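Local coordinates for DNA-entry nuclease inhibitor (Bacillus subtilis subsp. subtilis, PDB 4MQD), which inhibits the DNA-degrading activity of the DNA-entry nuclease NucA and plays a role in the competence of cells for transformation, at residues Arg56-Asn67 and Leu123-Ser134. Sequence-based numbering, arbitrary orientation.
Sequences RNTKAFILFRLN and LHADTYIIDAVS
D126 OD2 is gripped twice: R56 NH1 bonds to it at 3.0 Å in a salt bridge, and a water donates to it at 2.7 Å. NH1 arrives on the syn side, 24° out of the carboxylate plane, while the acid lies at the guanidinium edge. The R56 chain bends at chi3 (62°), so that the guanidinium folds back beside the carboxylate. The same water accepts from R56 N and from the Y128 hydroxyl, which also bonds to Q55 N; the other carboxylate oxygen, D126 OD1, takes A118 N. From here strands 59-66 and 127-134 run as a parallel pair within a mixed five-stranded sheet, flanked by strand 6-14 next to 59-66 and strand 107-116 next to 127-134. Seven backbone hydrogen bonds join them in the parallel pattern, from F61 N to D126 O through N67 N to A132 O, with I130 N to L63 O at 2.7 Å. On the face carrying I62, F64 and L66, which turns to strand 90-93, I130 CG2 meets F64 CE1 at 3.5 Å and I130 CD1 touches I62 CG2. F64 CG stands anti to the backbone N (chi1 -163°), which sets one ring face over I130 O. On the other face L123 CD1 packs on F61 CB and L63 CD1, A125 CB meets the F61 ring at its edge, and I129 CG2 lies 3.9 Å above the plane of the R65 guanidinium. At the far end N67 OD1 stands in for a backbone carbonyl: it accepts S134 N at 2.8 Å in the carbonyl plane, while ND2 donates to S134 OG at 3.2 Å and to M4 O. A leucine here would probably leave S134 N and M4 O without these partners and let the S134 hydroxyl turn.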
ATOM      1  N   ARG A  56      -8.234  18.062  -2.815  1.00 30.59           N
ATOM      2  CA  ARG A  56      -8.031  19.497  -2.986  1.00 32.15           C
ATOM      3  C   ARG A  56      -7.627  19.856  -4.412  1.00 31.12           C
ATOM      4  O   ARG A  56      -7.255  18.990  -5.208  1.00 26.92           O
ATOM      5  CB  ARG A  56      -6.982  20.007  -1.994  1.00 34.61           C
ATOM      6  CG  ARG A  56      -5.653  19.273  -2.060  1.00 36.65           C
ATOM      7  CD  ARG A  56      -4.729  19.662  -0.916  1.00 39.53           C
ATOM      8  NE  ARG A  56      -5.293  19.311   0.388  1.00 42.62           N
ATOM      9  CZ  ARG A  56      -5.315  18.083   0.911  1.00 47.14           C
ATOM     10  NH1 ARG A  56      -4.803  17.042   0.253  1.00 48.60           N
ATOM     11  NH2 ARG A  56      -5.860  17.891   2.109  1.00 48.99           N
ATOM     12  N   ASN A  57      -7.719  21.146  -4.719  1.00 31.44           N
ATOM     13  CA  ASN A  57      -7.316  21.673  -6.014  1.00 30.61           C
ATOM     14  C   ASN A  57      -5.839  22.028  -5.978  1.00 33.42           C
ATOM     15  O   ASN A  57      -5.433  22.978  -5.305  1.00 36.91           O
ATOM     16  CB  ASN A  57      -8.156  22.897  -6.371  1.00 29.40           C
ATOM     17  CG  ASN A  57      -9.636  22.577  -6.456  1.00 27.79           C
ATOM     18  OD1 ASN A  57     -10.024  21.471  -6.829  1.00 26.84           O
ATOM     19  ND2 ASN A  57     -10.467  23.546  -6.110  1.00 27.13           N
ATOM     20  N   THR A  58      -5.040  21.249  -6.697  1.00 32.48           N
ATOM     21  CA  THR A  58      -3.592  21.369  -6.656  1.00 32.62           C
ATOM     22  C   THR A  58      -2.985  20.640  -7.850  1.00 30.97           C
ATOM     23  O   THR A  58      -3.692  19.948  -8.585  1.00 27.65           O
ATOM     24  CB  THR A  58      -3.032  20.772  -5.342  1.00 33.68           C
ATOM     25  OG1 THR A  58      -1.618  20.988  -5.269  1.00 38.48           O
ATOM     26  CG2 THR A  58      -3.319  19.273  -5.247  1.00 32.42           C
ATOM     27  N   LYS A  59      -1.680  20.809  -8.047  1.00 31.86           N
ATOM     28  CA  LYS A  59      -0.954  20.032  -9.049  1.00 32.32           C
ATOM     29  C   LYS A  59      -0.722  18.626  -8.506  1.00 31.56           C
ATOM     30  O   LYS A  59       0.162  18.406  -7.678  1.00 34.37           O
ATOM     31  CB  LYS A  59       0.372  20.703  -9.425  1.00 35.64           C
ATOM     32  CG  LYS A  59       0.233  21.732 -10.537  1.00 39.74           C
ATOM     33  CD  LYS A  59       1.466  22.615 -10.669  1.00 44.43           C
ATOM     34  CE  LYS A  59       1.458  23.750  -9.655  1.00 46.77           C
ATOM     35  NZ  LYS A  59       2.548  24.733  -9.907  1.00 49.81           N
ATOM     36  N   ALA A  60      -1.538  17.684  -8.972  1.00 29.64           N
ATOM     37  CA  ALA A  60      -1.487  16.301  -8.509  1.00 27.71           C
ATOM     38  C   ALA A  60      -0.836  15.411  -9.558  1.00 27.27           C
ATOM     39  O   ALA A  60      -0.667  15.815 -10.710  1.00 27.96           O
ATOM     40  CB  ALA A  60      -2.888  15.806  -8.200  1.00 27.65           C
ATOM     41  N   PHE A  61      -0.470  14.199  -9.149  1.00 25.93           N
ATOM     42  CA  PHE A  61       0.077  13.201 -10.062  1.00 26.26           C
ATOM     43  C   PHE A  61      -0.912  12.055 -10.238  1.00 25.50           C
ATOM     44  O   PHE A  61      -1.474  11.557  -9.262  1.00 27.16           O
ATOM     45  CB  PHE A  61       1.416  12.666  -9.545  1.00 26.96           C
ATOM     46  CG  PHE A  61       2.556  13.628  -9.718  1.00 28.40           C
ATOM     47  CD1 PHE A  61       3.213  13.731 -10.938  1.00 29.17           C
ATOM     48  CD2 PHE A  61       2.970  14.433  -8.667  1.00 29.51           C
ATOM     49  CE1 PHE A  61       4.263  14.618 -11.105  1.00 29.76           C
ATOM     50  CE2 PHE A  61       4.021  15.322  -8.827  1.00 30.64           C
ATOM     51  CZ  PHE A  61       4.669  15.414 -10.048  1.00 30.50           C
ATOM     52  N   ILE A  62      -1.126  11.657 -11.490  1.00 25.38           N
ATOM     53  CA  ILE A  62      -1.959  10.508 -11.824  1.00 24.37           C
ATOM     54  C   ILE A  62      -1.051   9.337 -12.184  1.00 24.66           C
ATOM     55  O   ILE A  62      -0.267   9.434 -13.127  1.00 24.08           O
ATOM     56  CB  ILE A  62      -2.881  10.807 -13.029  1.00 24.29           C
ATOM     57  CG1 ILE A  62      -3.741  12.055 -12.766  1.00 24.53           C
ATOM     58  CG2 ILE A  62      -3.745   9.596 -13.361  1.00 24.02           C
ATOM     59  CD1 ILE A  62      -4.708  11.932 -11.605  1.00 25.12           C
ATOM     60  N   LEU A  63      -1.152   8.247 -11.427  1.00 25.03           N
ATOM     61  CA  LEU A  63      -0.428   7.006 -11.726  1.00 25.38           C
ATOM     62  C   LEU A  63      -1.406   5.972 -12.257  1.00 24.61           C
ATOM     63  O   LEU A  63      -2.147   5.357 -11.486  1.00 23.62           O
ATOM     64  CB  LEU A  63       0.270   6.457 -10.477  1.00 26.27           C
ATOM     65  CG  LEU A  63       1.695   6.946 -10.225  1.00 28.53           C
ATOM     66  CD1 LEU A  63       1.736   8.464 -10.140  1.00 30.33           C
ATOM     67  CD2 LEU A  63       2.253   6.311  -8.958  1.00 28.29           C
ATOM     68  N   PHE A  64      -1.416   5.783 -13.572  1.00 24.09           N
ATOM     69  CA  PHE A  64      -2.305   4.805 -14.184  1.00 25.01           C
ATOM     70  C   PHE A  64      -1.598   3.464 -14.323  1.00 25.29           C
ATOM     71  O   PHE A  64      -0.424   3.414 -14.697  1.00 25.90           O
ATOM     72  CB  PHE A  64      -2.802   5.284 -15.546  1.00 25.88           C
ATOM     73  CG  PHE A  64      -4.009   4.537 -16.033  1.00 27.87           C
ATOM     74  CD1 PHE A  64      -5.270   4.851 -15.552  1.00 28.77           C
ATOM     75  CD2 PHE A  64      -3.881   3.504 -16.950  1.00 29.40           C
ATOM     76  CE1 PHE A  64      -6.385   4.156 -15.986  1.00 29.97           C
ATOM     77  CE2 PHE A  64      -4.992   2.806 -17.390  1.00 29.47           C
ATOM     78  CZ  PHE A  64      -6.246   3.131 -16.907  1.00 30.69           C
ATOM     79  N   ARG A  65      -2.317   2.387 -14.016  1.00 25.22           N
ATOM     80  CA  ARG A  65      -1.780   1.029 -14.096  1.00 25.13           C
ATOM     81  C   ARG A  65      -2.794   0.067 -14.700  1.00 25.61           C
ATOM     82  O   ARG A  65      -4.003   0.260 -14.560  1.00 27.83           O
ATOM     83  CB  ARG A  65      -1.405   0.523 -12.706  1.00 25.63           C
ATOM     84  CG  ARG A  65      -0.312   1.317 -12.016  1.00 25.67           C
ATOM     85  CD  ARG A  65      -0.089   0.804 -10.608  1.00 25.99           C
ATOM     86  NE  ARG A  65       0.894   1.606  -9.892  1.00 27.18           N
ATOM     87  CZ  ARG A  65       1.247   1.417  -8.623  1.00 28.93           C
ATOM     88  NH1 ARG A  65       0.696   0.445  -7.901  1.00 29.82           N
ATOM     89  NH2 ARG A  65       2.157   2.210  -8.070  1.00 30.42           N
ATOM     90  N   LEU A  66      -2.283  -0.970 -15.361  1.00 26.08           N
ATOM     91  CA  LEU A  66      -3.102  -2.049 -15.905  1.00 26.96           C
ATOM     92  C   LEU A  66      -2.671  -3.376 -15.274  1.00 28.56           C
ATOM     93  O   LEU A  66      -1.524  -3.800 -15.433  1.00 28.15           O
ATOM     94  CB  LEU A  66      -2.949  -2.113 -17.426  1.00 27.66           C
ATOM     95  CG  LEU A  66      -3.666  -3.239 -18.181  1.00 28.51           C
ATOM     96  CD1 LEU A  66      -5.165  -3.229 -17.924  1.00 28.43           C
ATOM     97  CD2 LEU A  66      -3.377  -3.132 -19.670  1.00 29.26           C
ATOM     98  N   ASN A  67      -3.597  -4.013 -14.554  1.00 29.43           N
ATOM     99  CA  ASN A  67      -3.365  -5.311 -13.908  1.00 30.04           C
ATOM    100  C   ASN A  67      -2.139  -5.336 -12.995  1.00 30.86           C
ATOM    101  O   ASN A  67      -1.353  -6.284 -13.014  1.00 31.97           O
ATOM    102  CB  ASN A  67      -3.270  -6.425 -14.957  1.00 29.67           C
ATOM    103  CG  ASN A  67      -4.550  -6.582 -15.756  1.00 29.94           C
ATOM    104  OD1 ASN A  67      -5.647  -6.570 -15.197  1.00 31.61           O
ATOM    105  ND2 ASN A  67      -4.418  -6.740 -17.069  1.00 29.04           N
ATOM    106  N   LEU A 123       6.151  11.114  -4.216  1.00 35.12           N
ATOM    107  CA  LEU A 123       6.204  12.211  -5.179  1.00 35.30           C
ATOM    108  C   LEU A 123       5.975  13.560  -4.489  1.00 35.27           C
ATOM    109  O   LEU A 123       6.133  14.613  -5.110  1.00 35.59           O
ATOM    110  CB  LEU A 123       5.157  12.005  -6.273  1.00 35.25           C
ATOM    111  CG  LEU A 123       5.211  10.665  -7.011  1.00 35.52           C
ATOM    112  CD1 LEU A 123       4.018  10.530  -7.939  1.00 35.35           C
ATOM    113  CD2 LEU A 123       6.512  10.516  -7.784  1.00 36.58           C
ATOM    114  N   HIS A 124       5.587  13.515  -3.212  1.00 35.17           N
ATOM    115  CA  HIS A 124       5.448  14.709  -2.370  1.00 34.56           C
ATOM    116  C   HIS A 124       4.424  15.700  -2.924  1.00 34.95           C
ATOM    117  O   HIS A 124       4.577  16.915  -2.804  1.00 39.58           O
ATOM    118  CB  HIS A 124       6.815  15.366  -2.159  1.00 34.98           C
ATOM    119  CG  HIS A 124       7.885  14.389  -1.785  1.00 35.33           C
ATOM    120  ND1 HIS A 124       7.931  13.773  -0.554  1.00 34.60           N
ATOM    121  CD2 HIS A 124       8.931  13.899  -2.491  1.00 36.56           C
ATOM    122  CE1 HIS A 124       8.967  12.955  -0.511  1.00 37.18           C
ATOM    123  NE2 HIS A 124       9.591  13.013  -1.674  1.00 38.12           N
ATOM    124  N   ALA A 125       3.381  15.144  -3.530  1.00 32.94           N
ATOM    125  CA  ALA A 125       2.235  15.896  -4.016  1.00 30.27           C
ATOM    126  C   ALA A 125       1.069  14.920  -4.028  1.00 28.20           C
ATOM    127  O   ALA A 125       1.278  13.707  -4.097  1.00 27.72           O
ATOM    128  CB  ALA A 125       2.497  16.436  -5.411  1.00 29.52           C
ATOM    129  N   ASP A 126      -0.150  15.438  -3.950  1.00 27.56           N
ATOM    130  CA  ASP A 126      -1.328  14.579  -3.951  1.00 26.52           C
ATOM    131  C   ASP A 126      -1.259  13.638  -5.144  1.00 25.39           C
ATOM    132  O   ASP A 126      -1.100  14.075  -6.282  1.00 25.03           O
ATOM    133  CB  ASP A 126      -2.613  15.406  -3.988  1.00 26.99           C
ATOM    134  CG  ASP A 126      -2.890  16.112  -2.672  1.00 27.40           C
ATOM    135  OD1 ASP A 126      -2.145  15.896  -1.692  1.00 27.84           O
ATOM    136  OD2 ASP A 126      -3.863  16.887  -2.617  1.00 28.03           O
ATOM    137  N   THR A 127      -1.346  12.341  -4.865  1.00 24.55           N
ATOM    138  CA  THR A 127      -1.152  11.316  -5.875  1.00 25.43           C
ATOM    139  C   THR A 127      -2.380  10.423  -5.947  1.00 25.19           C
ATOM    140  O   THR A 127      -2.900   9.980  -4.919  1.00 25.46           O
ATOM    141  CB  THR A 127       0.098  10.473  -5.562  1.00 26.53           C
ATOM    142  OG1 THR A 127       1.237  11.336  -5.450  1.00 27.23           O
ATOM    143  CG2 THR A 127       0.352   9.437  -6.655  1.00 27.72           C
ATOM    144  N   TYR A 128      -2.843  10.170  -7.168  1.00 24.62           N
ATOM    145  CA  TYR A 128      -4.003   9.320  -7.395  1.00 24.74           C
ATOM    146  C   TYR A 128      -3.602   8.122  -8.246  1.00 25.25           C
ATOM    147  O   TYR A 128      -3.260   8.267  -9.421  1.00 24.64           O
ATOM    148  CB  TYR A 128      -5.129  10.129  -8.036  1.00 25.11           C
ATOM    149  CG  TYR A 128      -5.635  11.209  -7.109  1.00 26.20           C
ATOM    150  CD1 TYR A 128      -6.643  10.944  -6.188  1.00 26.00           C
ATOM    151  CD2 TYR A 128      -5.077  12.485  -7.121  1.00 27.28           C
ATOM    152  CE1 TYR A 128      -7.097  11.924  -5.319  1.00 26.42           C
ATOM    153  CE2 TYR A 128      -5.524  13.471  -6.255  1.00 27.19           C
ATOM    154  CZ  TYR A 128      -6.534  13.185  -5.359  1.00 26.44           C
ATOM    155  OH  TYR A 128      -6.981  14.156  -4.497  1.00 27.80           O
ATOM    156  N   ILE A 129      -3.617   6.944  -7.625  1.00 25.75           N
ATOM    157  CA  ILE A 129      -3.231   5.705  -8.291  1.00 26.12           C
ATOM    158  C   ILE A 129      -4.484   5.055  -8.855  1.00 26.49           C
ATOM    159  O   ILE A 129      -5.448   4.820  -8.125  1.00 25.45           O
ATOM    160  CB  ILE A 129      -2.522   4.727  -7.330  1.00 25.99           C
ATOM    161  CG1 ILE A 129      -1.281   5.389  -6.716  1.00 26.74           C
ATOM    162  CG2 ILE A 129      -2.138   3.443  -8.062  1.00 25.65           C
ATOM    163  CD1 ILE A 129      -0.601   4.564  -5.643  1.00 27.20           C
ATOM    164  N   ILE A 130      -4.462   4.774 -10.156  1.00 27.14           N
ATOM    165  CA  ILE A 130      -5.615   4.220 -10.856  1.00 27.28           C
ATOM    166  C   ILE A 130      -5.237   2.889 -11.505  1.00 27.17           C
ATOM    167  O   ILE A 130      -4.468   2.861 -12.469  1.00 26.23           O
ATOM    168  CB  ILE A 130      -6.141   5.206 -11.919  1.00 28.99           C
ATOM    169  CG1 ILE A 130      -6.476   6.556 -11.270  1.00 29.34           C
ATOM    170  CG2 ILE A 130      -7.373   4.636 -12.613  1.00 31.02           C
ATOM    171  CD1 ILE A 130      -6.734   7.672 -12.257  1.00 30.47           C
ATOM    172  N   ASP A 131      -5.778   1.793 -10.973  1.00 26.26           N
ATOM    173  CA  ASP A 131      -5.489   0.452 -11.479  1.00 27.83           C
ATOM    174  C   ASP A 131      -6.712  -0.123 -12.191  1.00 29.38           C
ATOM    175  O   ASP A 131      -7.761  -0.339 -11.573  1.00 29.03           O
ATOM    176  CB  ASP A 131      -5.057  -0.471 -10.332  1.00 29.62           C
ATOM    177  CG  ASP A 131      -4.616  -1.860 -10.807  1.00 31.42           C
ATOM    178  OD1 ASP A 131      -4.166  -2.008 -11.967  1.00 29.87           O
ATOM    179  OD2 ASP A 131      -4.708  -2.811 -10.000  1.00 33.15           O
ATOM    180  N   ALA A 132      -6.567  -0.356 -13.493  1.00 30.00           N
ATOM    181  CA  ALA A 132      -7.583  -1.040 -14.279  1.00 30.26           C
ATOM    182  C   ALA A 132      -7.283  -2.536 -14.262  1.00 31.35           C
ATOM    183  O   ALA A 132      -6.279  -2.974 -14.822  1.00 31.96           O
ATOM    184  CB  ALA A 132      -7.596  -0.514 -15.707  1.00 29.67           C
ATOM    185  N   VAL A 133      -8.147  -3.308 -13.607  1.00 32.77           N
ATOM    186  CA  VAL A 133      -8.008  -4.763 -13.555  1.00 34.39           C
ATOM    187  C   VAL A 133      -8.981  -5.396 -14.546  1.00 35.90           C
ATOM    188  O   VAL A 133     -10.184  -5.153 -14.473  1.00 33.88           O
ATOM    189  CB  VAL A 133      -8.285  -5.306 -12.140  1.00 34.57           C
ATOM    190  CG1 VAL A 133      -8.098  -6.820 -12.100  1.00 34.97           C
ATOM    191  CG2 VAL A 133      -7.378  -4.621 -11.125  1.00 34.02           C
ATOM    192  N   SER A 134      -8.457  -6.212 -15.459  1.00 38.32           N
ATOM    193  CA  SER A 134      -9.259  -6.810 -16.529  1.00 41.58           C
ATOM    194  C   SER A 134     -10.311  -7.781 -16.002  1.00 44.28           C
ATOM    195  O   SER A 134     -10.027  -8.591 -15.120  1.00 48.79           O
ATOM    196  CB  SER A 134      -8.358  -7.543 -17.525  1.00 43.07           C
ATOM    197  OG  SER A 134      -7.434  -6.656 -18.124  1.00 47.55           O
TER
HETATM  198  O   HOH W   1      -5.840  16.510  -4.455  1.00 23.85           O
HETATM  199  O   HOH W   2      -0.507  18.182  -4.165  1.00 38.89           O